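Local coordinates for protein putative phthiocerol dimycocerosate transporter LppX (Mycobacterium tuberculosis, PDB 2BYO) that probably carries phthiocerol dimycocerosates from the cell membrane to the outer membrane, with a U-shaped beta-half-barrel whose hydrophobic cavity can hold one such lipid, at residues I186-S190 against G191-L195; V121-L125 against S126-N130; G149-A153 against S154-M158. One frame throughout, in Å; residues are numbered along the deposited sequence.

Overall arrangement
Following the chain from its N terminus, contact 2 (121-130) comes first and leads from the loop after helix 106-112 into edge strand 129-139. Contact 3 (149-158) follows where the neighbouring strand 142-151 gives way to helix 153-159, and contact 1 (186-195) closes the hairpin between strands 181-187 and 191-198. Each is one continuous run, so they lie in series, neither nesting nor crossing. Contacts 2 and 3 touch, their centres about 8 Å apart, with T129 and T150 paired across the sheet. Contact 3 also meets contact 1, where V156 packs on I186 and L188. Together they tie a loop, a helix and a hairpin to one antiparallel sheet.

Contact 1. Residues I186-S190 against G191-L195; sequences IDLGS and GSIQL. With LNL (alpha-linolenic acid), chain K.
With CG1 swung back beside its own nitrogen (chi1 -55°), I193 can divide its work: CD1 reaches L188, while CG2 is sent the other way, to the linolenic acid. L188 has the same kind of first torsion, its CG opposite the carbonyl carbon, and its CD1 lies 3.7 Å from I193 CD1, the two chains meeting at a slant. I193 CG2 comes to 3.5 Å from C12 of the lipid. Alongside, I186 shares this face with I193; its CG2 sits 4.1 Å from I193 CB and also borders the acyl chain.

The backbone sets up these meetings. I186 and I193 form an antiparallel hydrogen-bonded pair, with I186 N to I193 O and I193 N to I186 O both at 3.0 Å. D187 and S192 follow as a non-hydrogen-bonded pair on the opposite face, and here S192 CA lies 3.2 Å from I186 O, in a CA-H...O contact. The next link, L188 N to G191 O, is short at 2.7 Å but weak, because the N-H...O angle is only 128°. G189 and S190 turn the corner beyond it, completing a tight beta hairpin. One face of this hairpin is apolar and borders the lipid cavity, which L195 extends by placing CD1 3.6 Å from lipid C7; the other face carries D187 and S192.

The hairpin is held on several sides. S192 OG bonds to T48 OG1 on strand 40-49 and S190 OG to K50 O, while R167 NE reaches D187 O at the start of strand 167-174. Helix 153-159 packs against the apolar face, with V156 lying on I186 and L188.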
ATOM      1  N   ILE A 186      -7.579  -4.071  -1.255  1.00 30.87           N
ATOM      2  CA  ILE A 186      -8.451  -4.559  -0.214  1.00 33.55           C
ATOM      3  C   ILE A 186      -9.821  -3.927  -0.421  1.00 35.27           C
ATOM      4  O   ILE A 186      -9.935  -2.741  -0.748  1.00 35.88           O
ATOM      5  CB  ILE A 186      -7.875  -4.287   1.202  1.00 33.92           C
ATOM      6  CG1 ILE A 186      -8.751  -4.938   2.277  1.00 36.54           C
ATOM      7  CG2 ILE A 186      -7.701  -2.793   1.467  1.00 35.22           C
ATOM      8  CD1 ILE A 186      -8.110  -4.950   3.648  1.00 38.75           C
ATOM      9  N   ASP A 187     -10.847  -4.750  -0.261  1.00 37.37           N
ATOM     10  CA  ASP A 187     -12.226  -4.321  -0.392  1.00 39.22           C
ATOM     11  C   ASP A 187     -12.721  -4.189   1.023  1.00 41.84           C
ATOM     12  O   ASP A 187     -12.945  -5.186   1.703  1.00 41.75           O
ATOM     13  CB  ASP A 187     -13.026  -5.359  -1.174  1.00 40.67           C
ATOM     14  CG  ASP A 187     -14.528  -5.157  -1.078  1.00 43.40           C
ATOM     15  OD1 ASP A 187     -15.015  -4.012  -0.883  1.00 50.03           O
ATOM     16  OD2 ASP A 187     -15.231  -6.179  -1.220  1.00 51.99           O
ATOM     17  N   LEU A 188     -12.833  -2.943   1.464  1.00 43.27           N
ATOM     18  CA  LEU A 188     -13.347  -2.624   2.764  1.00 48.18           C
ATOM     19  C   LEU A 188     -14.870  -2.549   2.578  1.00 50.13           C
ATOM     20  O   LEU A 188     -15.364  -2.573   1.454  1.00 50.06           O
ATOM     21  CB  LEU A 188     -12.756  -1.296   3.251  1.00 48.53           C
ATOM     22  CG  LEU A 188     -11.222  -1.184   3.158  1.00 47.71           C
ATOM     23  CD1 LEU A 188     -10.765   0.275   3.235  1.00 48.65           C
ATOM     24  CD2 LEU A 188     -10.549  -2.013   4.244  1.00 48.33           C
ATOM     25  N   GLY A 189     -15.620  -2.486   3.656  1.00 53.66           N
ATOM     26  CA  GLY A 189     -17.084  -2.440   3.516  1.00 56.74           C
ATOM     27  C   GLY A 189     -17.536  -1.266   2.652  1.00 58.19           C
ATOM     28  O   GLY A 189     -18.237  -1.447   1.650  1.00 59.24           O
ATOM     29  N   SER A 190     -17.082  -0.073   3.027  1.00 58.32           N
ATOM     30  CA  SER A 190     -17.512   1.179   2.417  1.00 59.11           C
ATOM     31  C   SER A 190     -16.786   1.527   1.116  1.00 55.93           C
ATOM     32  O   SER A 190     -17.259   2.358   0.338  1.00 56.86           O
ATOM     33  CB  SER A 190     -17.273   2.317   3.414  1.00 62.20           C
ATOM     34  OG  SER A 190     -15.893   2.356   3.779  1.00 63.52           O
ATOM     35  N   GLY A 191     -15.622   0.932   0.898  1.00 52.76           N
ATOM     36  CA  GLY A 191     -14.809   1.273  -0.266  1.00 49.18           C
ATOM     37  C   GLY A 191     -13.655   0.322  -0.446  1.00 45.92           C
ATOM     38  O   GLY A 191     -13.625  -0.751   0.147  1.00 45.98           O
ATOM     39  N   SER A 192     -12.706   0.711  -1.285  1.00 42.61           N
ATOM     40  CA  SER A 192     -11.546  -0.126  -1.547  1.00 40.59           C
ATOM     41  C   SER A 192     -10.304   0.729  -1.667  1.00 37.55           C
ATOM     42  O   SER A 192     -10.386   1.924  -1.963  1.00 36.52           O
ATOM     43  CB  SER A 192     -11.746  -0.939  -2.828  1.00 39.55           C
ATOM     44  OG  SER A 192     -11.859  -0.066  -3.937  1.00 44.30           O
ATOM     45  N   ILE A 193      -9.163   0.105  -1.397  1.00 35.73           N
ATOM     46  CA  ILE A 193      -7.858   0.749  -1.523  1.00 34.93           C
ATOM     47  C   ILE A 193      -7.011  -0.127  -2.425  1.00 32.63           C
ATOM     48  O   ILE A 193      -6.970  -1.352  -2.262  1.00 30.89           O
ATOM     49  CB  ILE A 193      -7.146   0.919  -0.168  1.00 35.61           C
ATOM     50  CG1 ILE A 193      -8.037   1.665   0.821  1.00 39.61           C
ATOM     51  CG2 ILE A 193      -5.816   1.670  -0.350  1.00 35.32           C
ATOM     52  CD1 ILE A 193      -7.503   1.704   2.254  1.00 41.03           C
ATOM     53  N   GLN A 194      -6.347   0.507  -3.383  1.00 30.82           N
ATOM     54  CA  GLN A 194      -5.494  -0.190  -4.319  1.00 29.75           C
ATOM     55  C   GLN A 194      -4.134   0.484  -4.321  1.00 29.21           C
ATOM     56  O   GLN A 194      -4.040   1.714  -4.400  1.00 27.61           O
ATOM     57  CB  GLN A 194      -6.080  -0.091  -5.709  1.00 29.79           C
ATOM     58  CG  GLN A 194      -5.223  -0.745  -6.787  1.00 29.34           C
ATOM     59  CD  GLN A 194      -5.734  -0.392  -8.153  1.00 30.35           C
ATOM     60  OE1 GLN A 194      -5.382   0.657  -8.701  1.00 31.40           O
ATOM     61  NE2 GLN A 194      -6.616  -1.227  -8.687  1.00 28.36           N
ATOM     62  N   LEU A 195      -3.092  -0.324  -4.241  1.00 28.78           N
ATOM     63  CA  LEU A 195      -1.736   0.181  -4.220  1.00 28.92           C
ATOM     64  C   LEU A 195      -0.951  -0.485  -5.328  1.00 27.55           C
ATOM     65  O   LEU A 195      -0.829  -1.706  -5.366  1.00 26.95           O
ATOM     66  CB  LEU A 195      -1.111  -0.097  -2.858  1.00 31.13           C
ATOM     67  CG  LEU A 195       0.203   0.630  -2.643  1.00 34.68           C
ATOM     68  CD1 LEU A 195       0.320   1.055  -1.191  1.00 39.81           C
ATOM     69  CD2 LEU A 195       1.403  -0.226  -3.084  1.00 36.41           C
TER
HETATM   70  O1  LNL K1217       3.179   5.949   5.630  1.00 70.19           O
HETATM   71  C1  LNL K1217       3.419   6.629   4.603  1.00 68.63           C
HETATM   72  O2  LNL K1217       2.545   7.352   4.070  1.00 70.08           O
HETATM   73  C2  LNL K1217       4.813   6.596   4.003  1.00 67.94           C
HETATM   74  C3  LNL K1217       4.913   5.618   2.839  1.00 66.97           C
HETATM   75  C4  LNL K1217       4.367   6.201   1.530  1.00 66.63           C
HETATM   76  C5  LNL K1217       3.055   5.579   1.026  1.00 66.24           C
HETATM   77  C6  LNL K1217       3.008   4.042   1.069  1.00 66.63           C
HETATM   78  C7  LNL K1217       1.564   3.536   1.132  1.00 66.44           C
HETATM   79  C8  LNL K1217       1.034   3.390   2.563  1.00 65.85           C
HETATM   80  C9  LNL K1217       0.043   2.230   2.698  1.00 64.83           C
HETATM   81  C10 LNL K1217      -1.404   2.674   2.903  1.00 63.34           C
HETATM   82  C11 LNL K1217      -2.144   2.627   1.580  1.00 61.91           C
HETATM   83  C12 LNL K1217      -2.583   1.494   1.013  1.00 59.92           C
HETATM   84  C13 LNL K1217      -2.411   0.117   1.627  1.00 58.98           C
HETATM   85  C14 LNL K1217      -2.499  -0.979   0.565  1.00 57.69           C
HETATM   86  C15 LNL K1217      -3.909  -1.532   0.356  1.00 55.04           C
HETATM   87  C16 LNL K1217      -3.888  -3.033   0.064  1.00 54.39           C
HETATM   88  C17 LNL K1217      -3.626  -3.865   1.323  1.00 54.52           C
HETATM   89  C18 LNL K1217      -3.745  -5.359   1.084  1.00 53.13           C

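Contact 2. Residues V121-L125 against S126-N130; sequences VTQLL and SGVTN. With HXA (docosa-4,7,10,13,16,19-hexaenoic acid), chain I.
Q123 and V128 meet nearly at right angles, the amide end of the glutamine crossing the valine so that Q123 NE2 lies only 3.1 Å from V128 CG2. L125 approaches the same valine differently: the leucine lies alongside the valine, both heading in one direction, with L125 CD2 4.0 Å from V128 CG2. That one methyl therefore touches both a polar group and an apolar one.

The glutamine starts with CG wedged between its backbone nitrogen and carbonyl carbon (chi1 57°) and then extends, which carries the amide over to the fatty acid. Q123 OE1 comes to 3.3 Å from C18 of the docosahexaenoic acid, while NE2 is buried against V128 with no hydrogen-bonding partner in the model, probably an unfavourable place for an N-H donor. L125 CD2 touches the same ligand at C19, at 3.9 Å, so both residues border the far part of the acyl chain. At the other end of the ligand, V121 N makes a weak hydrogen bond of 3.4 Å to carboxylate O2.

What lets V128 face back toward L125 is a turn through S126 and G127. V128 N donates to L125 O at 3.1 Å, but it sits 66° out of the carbonyl plane, so the bond misses the usual lone-pair direction. G127 has a positive phi of 113°, a conformation in which a beta-carbon would collide with the carbonyl oxygen of S126.

L125 also packs on helix 22-36 through L25, I28, R29 and L32. Inverse gamma turns centred on T122 and L124 kink the chain before this beta turn: an irregular loop lining the lipid cavity of the half-barrel, ahead of its edge strand 129-139.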
ATOM      1  N   VAL A 121       5.856  -4.993   6.826  1.00 80.43           N
ATOM      2  CA  VAL A 121       4.694  -5.305   5.985  1.00 78.09           C
ATOM      3  C   VAL A 121       4.322  -6.793   6.029  1.00 77.86           C
ATOM      4  O   VAL A 121       3.283  -7.187   5.486  1.00 76.01           O
ATOM      5  CB  VAL A 121       4.862  -4.820   4.509  1.00 75.87           C
ATOM      6  CG1 VAL A 121       5.045  -3.301   4.472  1.00 76.57           C
ATOM      7  CG2 VAL A 121       6.021  -5.532   3.791  1.00 75.33           C
ATOM      8  N   THR A 122       5.161  -7.612   6.671  1.00 79.73           N
ATOM      9  CA  THR A 122       4.747  -8.958   7.081  1.00 80.42           C
ATOM     10  C   THR A 122       3.714  -8.801   8.204  1.00 82.07           C
ATOM     11  O   THR A 122       4.043  -8.787   9.395  1.00 85.20           O
ATOM     12  CB  THR A 122       5.955  -9.879   7.482  1.00 82.66           C
ATOM     13  OG1 THR A 122       6.422 -10.577   6.320  1.00 81.86           O
ATOM     14  CG2 THR A 122       5.585 -10.930   8.550  1.00 85.71           C
ATOM     15  N   GLN A 123       2.462  -8.620   7.786  1.00 79.92           N
ATOM     16  CA  GLN A 123       1.312  -8.778   8.666  1.00 80.74           C
ATOM     17  C   GLN A 123       1.319 -10.234   9.092  1.00 81.59           C
ATOM     18  O   GLN A 123       2.040 -11.038   8.489  1.00 81.81           O
ATOM     19  CB  GLN A 123       0.016  -8.461   7.913  1.00 78.91           C
ATOM     20  CG  GLN A 123      -0.214  -9.309   6.649  1.00 75.86           C
ATOM     21  CD  GLN A 123      -1.599  -9.113   6.065  1.00 74.69           C
ATOM     22  OE1 GLN A 123      -1.934  -8.031   5.577  1.00 74.13           O
ATOM     23  NE2 GLN A 123      -2.415 -10.160   6.113  1.00 75.62           N
ATOM     24  N   LEU A 124       0.535 -10.604  10.100  1.00 82.26           N
ATOM     25  CA  LEU A 124       0.396 -12.025  10.391  1.00 82.02           C
ATOM     26  C   LEU A 124      -0.277 -12.662   9.171  1.00 77.53           C
ATOM     27  O   LEU A 124      -1.506 -12.727   9.066  1.00 76.35           O
ATOM     28  CB  LEU A 124      -0.347 -12.292  11.706  1.00 85.71           C
ATOM     29  CG  LEU A 124       0.384 -11.888  13.005  1.00 90.42           C
ATOM     30  CD1 LEU A 124      -0.074 -12.763  14.179  1.00 94.29           C
ATOM     31  CD2 LEU A 124       1.917 -11.944  12.888  1.00 91.21           C
ATOM     32  N   LEU A 125       0.581 -13.075   8.234  1.00 73.90           N
ATOM     33  CA  LEU A 125       0.193 -13.737   6.990  1.00 70.28           C
ATOM     34  C   LEU A 125      -0.479 -15.066   7.270  1.00 69.14           C
ATOM     35  O   LEU A 125      -1.321 -15.506   6.500  1.00 68.26           O
ATOM     36  CB  LEU A 125       1.415 -13.968   6.089  1.00 68.78           C
ATOM     37  CG  LEU A 125       1.670 -12.980   4.955  1.00 65.60           C
ATOM     38  CD1 LEU A 125       2.989 -13.316   4.296  1.00 65.80           C
ATOM     39  CD2 LEU A 125       0.543 -13.015   3.932  1.00 64.22           C
ATOM     40  N   SER A 126      -0.073 -15.730   8.347  1.00 69.65           N
ATOM     41  CA  SER A 126      -0.953 -16.695   8.988  1.00 68.79           C
ATOM     42  C   SER A 126      -2.010 -15.817   9.637  1.00 68.15           C
ATOM     43  O   SER A 126      -1.689 -14.795  10.236  1.00 68.83           O
ATOM     44  CB  SER A 126      -0.219 -17.538  10.027  1.00 73.08           C
ATOM     45  OG  SER A 126      -1.062 -18.559  10.535  1.00 75.72           O
ATOM     46  N   GLY A 127      -3.268 -16.203   9.505  1.00 65.66           N
ATOM     47  CA  GLY A 127      -4.371 -15.292   9.782  1.00 63.00           C
ATOM     48  C   GLY A 127      -5.048 -15.027   8.462  1.00 56.70           C
ATOM     49  O   GLY A 127      -6.272 -14.980   8.391  1.00 55.69           O
ATOM     50  N   VAL A 128      -4.244 -14.861   7.409  1.00 52.65           N
ATOM     51  CA  VAL A 128      -4.782 -14.814   6.054  1.00 48.87           C
ATOM     52  C   VAL A 128      -5.367 -16.193   5.734  1.00 47.54           C
ATOM     53  O   VAL A 128      -4.704 -17.219   5.909  1.00 47.28           O
ATOM     54  CB  VAL A 128      -3.725 -14.423   4.997  1.00 47.11           C
ATOM     55  CG1 VAL A 128      -4.315 -14.476   3.590  1.00 45.54           C
ATOM     56  CG2 VAL A 128      -3.185 -13.036   5.281  1.00 48.44           C
ATOM     57  N   THR A 129      -6.627 -16.196   5.304  1.00 45.63           N
ATOM     58  CA  THR A 129      -7.340 -17.424   4.961  1.00 44.68           C
ATOM     59  C   THR A 129      -7.798 -17.406   3.508  1.00 40.61           C
ATOM     60  O   THR A 129      -7.745 -16.377   2.836  1.00 37.27           O
ATOM     61  CB  THR A 129      -8.557 -17.635   5.874  1.00 46.43           C
ATOM     62  OG1 THR A 129      -9.358 -16.452   5.890  1.00 44.51           O
ATOM     63  CG2 THR A 129      -8.112 -17.959   7.278  1.00 49.24           C
ATOM     64  N   ASN A 130      -8.213 -18.573   3.031  1.00 40.53           N
ATOM     65  CA  ASN A 130      -8.863 -18.714   1.737  1.00 38.88           C
ATOM     66  C   ASN A 130      -8.051 -18.148   0.600  1.00 35.56           C
ATOM     67  O   ASN A 130      -8.572 -17.403  -0.232  1.00 34.58           O
ATOM     68  CB  ASN A 130     -10.262 -18.072   1.767  1.00 39.76           C
ATOM     69  CG  ASN A 130     -11.180 -18.598   0.649  1.00 40.85           C
ATOM     70  OD1 ASN A 130     -10.829 -19.538  -0.076  1.00 40.72           O
ATOM     71  ND2 ASN A 130     -12.359 -17.998   0.522  1.00 38.66           N
TER
HETATM   72  C1  HXA I1215       9.595  -2.669   5.420  1.00 70.40           C
HETATM   73  O1  HXA I1215      10.344  -2.604   6.424  1.00 71.15           O
HETATM   74  O2  HXA I1215       8.491  -3.259   5.429  1.00 69.76           O
HETATM   75  C2  HXA I1215      10.064  -2.009   4.139  1.00 69.84           C
HETATM   76  C3  HXA I1215       8.932  -1.240   3.450  1.00 69.49           C
HETATM   77  C4  HXA I1215       9.464  -0.022   2.684  1.00 68.07           C
HETATM   78  C5  HXA I1215       9.331  -0.151   1.164  1.00 67.01           C
HETATM   79  C6  HXA I1215       8.259   0.776   0.581  1.00 65.01           C
HETATM   80  C7  HXA I1215       7.098   0.007  -0.036  1.00 63.06           C
HETATM   81  C8  HXA I1215       5.798   0.795   0.065  1.00 62.45           C
HETATM   82  C9  HXA I1215       4.642   0.027  -0.580  1.00 61.84           C
HETATM   83  C10 HXA I1215       3.655  -0.551   0.438  1.00 60.85           C
HETATM   84  C11 HXA I1215       3.950  -2.007   0.811  1.00 61.03           C
HETATM   85  C12 HXA I1215       2.972  -2.995   0.171  1.00 60.01           C
HETATM   86  C13 HXA I1215       1.704  -3.204   1.009  1.00 59.76           C
HETATM   87  C14 HXA I1215       1.683  -4.543   1.755  1.00 59.21           C
HETATM   88  C15 HXA I1215       0.510  -5.424   1.319  1.00 58.71           C
HETATM   89  C16 HXA I1215       0.440  -6.688   2.172  1.00 57.16           C
HETATM   90  C17 HXA I1215      -0.359  -7.797   1.497  1.00 55.96           C
HETATM   91  C18 HXA I1215      -0.981  -8.726   2.544  1.00 54.78           C
HETATM   92  C19 HXA I1215      -1.288 -10.119   1.997  1.00 52.96           C
HETATM   93  C20 HXA I1215      -2.635 -10.156   1.283  1.00 51.30           C
HETATM   94  C21 HXA I1215      -2.965 -11.562   0.782  1.00 50.26           C
HETATM   95  C22 HXA I1215      -3.969 -11.578  -0.357  1.00 48.30           C

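Contact 3. Residues G149-A153 against S154-M158; sequences GTIPA and SSVKM
I151 meets the first turn of the helix through one methyl: its CG2 presses to 3.5 Å from S155 CB, a tight fit for two carbons, and lies 3.8 Å from V156 CG2. The I151 and V156 side chains cross at an angle. V156 keeps CG1 opposite its own nitrogen (chi1 179°), which leaves CG2 to turn back over the strand end, 3.5 Å from I151 O.

Behind these methyls stands the start of helix 153-159, where P152 occupies the N-cap position. P152 O accepts V156 N at 3.0 Å, in the carbonyl plane and fairly straight, and also takes a weak bond from S155 N. A153 O receives K157 N at 2.8 Å, a straight bond nearly along the C=O axis, with the lysine's CG lying 3.4 Å from the same oxygen.

Further out, strand 142-151 is fixed by backbone hydrogen bonds between G149 and A169 and between I151 and R167, on strand 167-174. I151 also packs on A169 and Q123 and touches docosahexaenoic acid, while V156 leans on A163 and R167. Further along the helix, M158 borders a linolenic acid.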
ATOM      1  N   GLY A 149      -7.428 -13.550  -1.184  1.00 31.28           N
ATOM      2  CA  GLY A 149      -7.389 -14.103   0.166  1.00 33.30           C
ATOM      3  C   GLY A 149      -8.249 -13.257   1.069  1.00 34.91           C
ATOM      4  O   GLY A 149      -8.720 -12.198   0.656  1.00 35.47           O
ATOM      5  N   THR A 150      -8.452 -13.723   2.295  1.00 36.60           N
ATOM      6  CA  THR A 150      -9.264 -13.016   3.262  1.00 38.90           C
ATOM      7  C   THR A 150      -8.378 -12.614   4.447  1.00 40.63           C
ATOM      8  O   THR A 150      -7.660 -13.442   5.003  1.00 40.44           O
ATOM      9  CB  THR A 150     -10.458 -13.885   3.670  1.00 40.69           C
ATOM     10  OG1 THR A 150     -11.338 -14.004   2.543  1.00 39.07           O
ATOM     11  CG2 THR A 150     -11.222 -13.292   4.859  1.00 43.10           C
ATOM     12  N   ILE A 151      -8.414 -11.329   4.792  1.00 40.91           N
ATOM     13  CA  ILE A 151      -7.554 -10.760   5.828  1.00 43.06           C
ATOM     14  C   ILE A 151      -8.368 -10.582   7.111  1.00 45.38           C
ATOM     15  O   ILE A 151      -9.456 -10.019   7.076  1.00 45.42           O
ATOM     16  CB  ILE A 151      -6.947  -9.409   5.349  1.00 42.47           C
ATOM     17  CG1 ILE A 151      -6.102  -9.647   4.088  1.00 39.72           C
ATOM     18  CG2 ILE A 151      -6.098  -8.761   6.443  1.00 44.37           C
ATOM     19  CD1 ILE A 151      -5.383  -8.414   3.563  1.00 41.05           C
ATOM     20  N   PRO A 152      -7.845 -11.068   8.251  1.00 47.93           N
ATOM     21  CA  PRO A 152      -8.592 -10.977   9.502  1.00 50.89           C
ATOM     22  C   PRO A 152      -8.762  -9.534   9.958  1.00 51.28           C
ATOM     23  O   PRO A 152      -7.897  -8.701   9.694  1.00 49.60           O
ATOM     24  CB  PRO A 152      -7.729 -11.756  10.496  1.00 53.67           C
ATOM     25  CG  PRO A 152      -6.379 -11.806   9.909  1.00 51.52           C
ATOM     26  CD  PRO A 152      -6.518 -11.686   8.431  1.00 48.40           C
ATOM     27  N   ALA A 153      -9.876  -9.253  10.626  1.00 53.72           N
ATOM     28  CA  ALA A 153     -10.215  -7.894  11.057  1.00 55.65           C
ATOM     29  C   ALA A 153      -9.042  -7.183  11.737  1.00 56.66           C
ATOM     30  O   ALA A 153      -8.796  -6.009  11.483  1.00 54.70           O
ATOM     31  CB  ALA A 153     -11.413  -7.921  11.983  1.00 58.89           C
ATOM     32  N   SER A 154      -8.315  -7.913  12.581  1.00 59.60           N
ATOM     33  CA  SER A 154      -7.201  -7.354  13.343  1.00 62.21           C
ATOM     34  C   SER A 154      -6.152  -6.736  12.429  1.00 59.80           C
ATOM     35  O   SER A 154      -5.591  -5.689  12.744  1.00 60.45           O
ATOM     36  CB  SER A 154      -6.566  -8.426  14.241  1.00 65.11           C
ATOM     37  OG  SER A 154      -6.003  -9.474  13.473  1.00 62.60           O
ATOM     38  N   SER A 155      -5.897  -7.376  11.291  1.00 57.48           N
ATOM     39  CA  SER A 155      -5.002  -6.809  10.294  1.00 55.32           C
ATOM     40  C   SER A 155      -5.670  -5.708   9.481  1.00 54.02           C
ATOM     41  O   SER A 155      -5.011  -4.748   9.087  1.00 53.69           O
ATOM     42  CB  SER A 155      -4.460  -7.888   9.364  1.00 52.93           C
ATOM     43  OG  SER A 155      -3.518  -8.681  10.056  1.00 55.66           O
ATOM     44  N   VAL A 156      -6.967  -5.847   9.222  1.00 53.82           N
ATOM     45  CA  VAL A 156      -7.684  -4.837   8.449  1.00 53.29           C
ATOM     46  C   VAL A 156      -7.692  -3.510   9.223  1.00 55.82           C
ATOM     47  O   VAL A 156      -7.517  -2.451   8.625  1.00 54.95           O
ATOM     48  CB  VAL A 156      -9.116  -5.298   8.067  1.00 53.35           C
ATOM     49  CG1 VAL A 156      -9.847  -4.217   7.286  1.00 53.60           C
ATOM     50  CG2 VAL A 156      -9.069  -6.574   7.224  1.00 51.16           C
ATOM     51  N   LYS A 157      -7.847  -3.581  10.547  1.00 59.49           N
ATOM     52  CA  LYS A 157      -7.826  -2.392  11.415  1.00 63.21           C
ATOM     53  C   LYS A 157      -6.538  -1.576  11.340  1.00 63.29           C
ATOM     54  O   LYS A 157      -6.551  -0.372  11.594  1.00 64.18           O
ATOM     55  CB  LYS A 157      -8.075  -2.775  12.878  1.00 67.04           C
ATOM     56  CG  LYS A 157      -9.499  -3.152  13.178  1.00 68.74           C
ATOM     57  CD  LYS A 157      -9.645  -3.561  14.632  1.00 73.62           C
ATOM     58  CE  LYS A 157     -10.923  -4.331  14.865  1.00 75.08           C
ATOM     59  NZ  LYS A 157     -10.983  -4.840  16.259  1.00 81.62           N
ATOM     60  N   MET A 158      -5.426  -2.225  11.007  1.00 62.84           N
ATOM     61  CA  MET A 158      -4.166  -1.510  10.808  1.00 63.76           C
ATOM     62  C   MET A 158      -4.278  -0.509   9.661  1.00 60.96           C
ATOM     63  O   MET A 158      -3.667   0.560   9.697  1.00 61.86           O
ATOM     64  CB  MET A 158      -3.023  -2.493  10.551  1.00 63.02           C
ATOM     65  CG  MET A 158      -2.638  -3.309  11.788  1.00 67.66           C
ATOM     66  SD  MET A 158      -1.413  -4.593  11.462  1.00 69.19           S
ATOM     67  CE  MET A 158      -0.224  -3.714  10.441  1.00 68.03           C
TER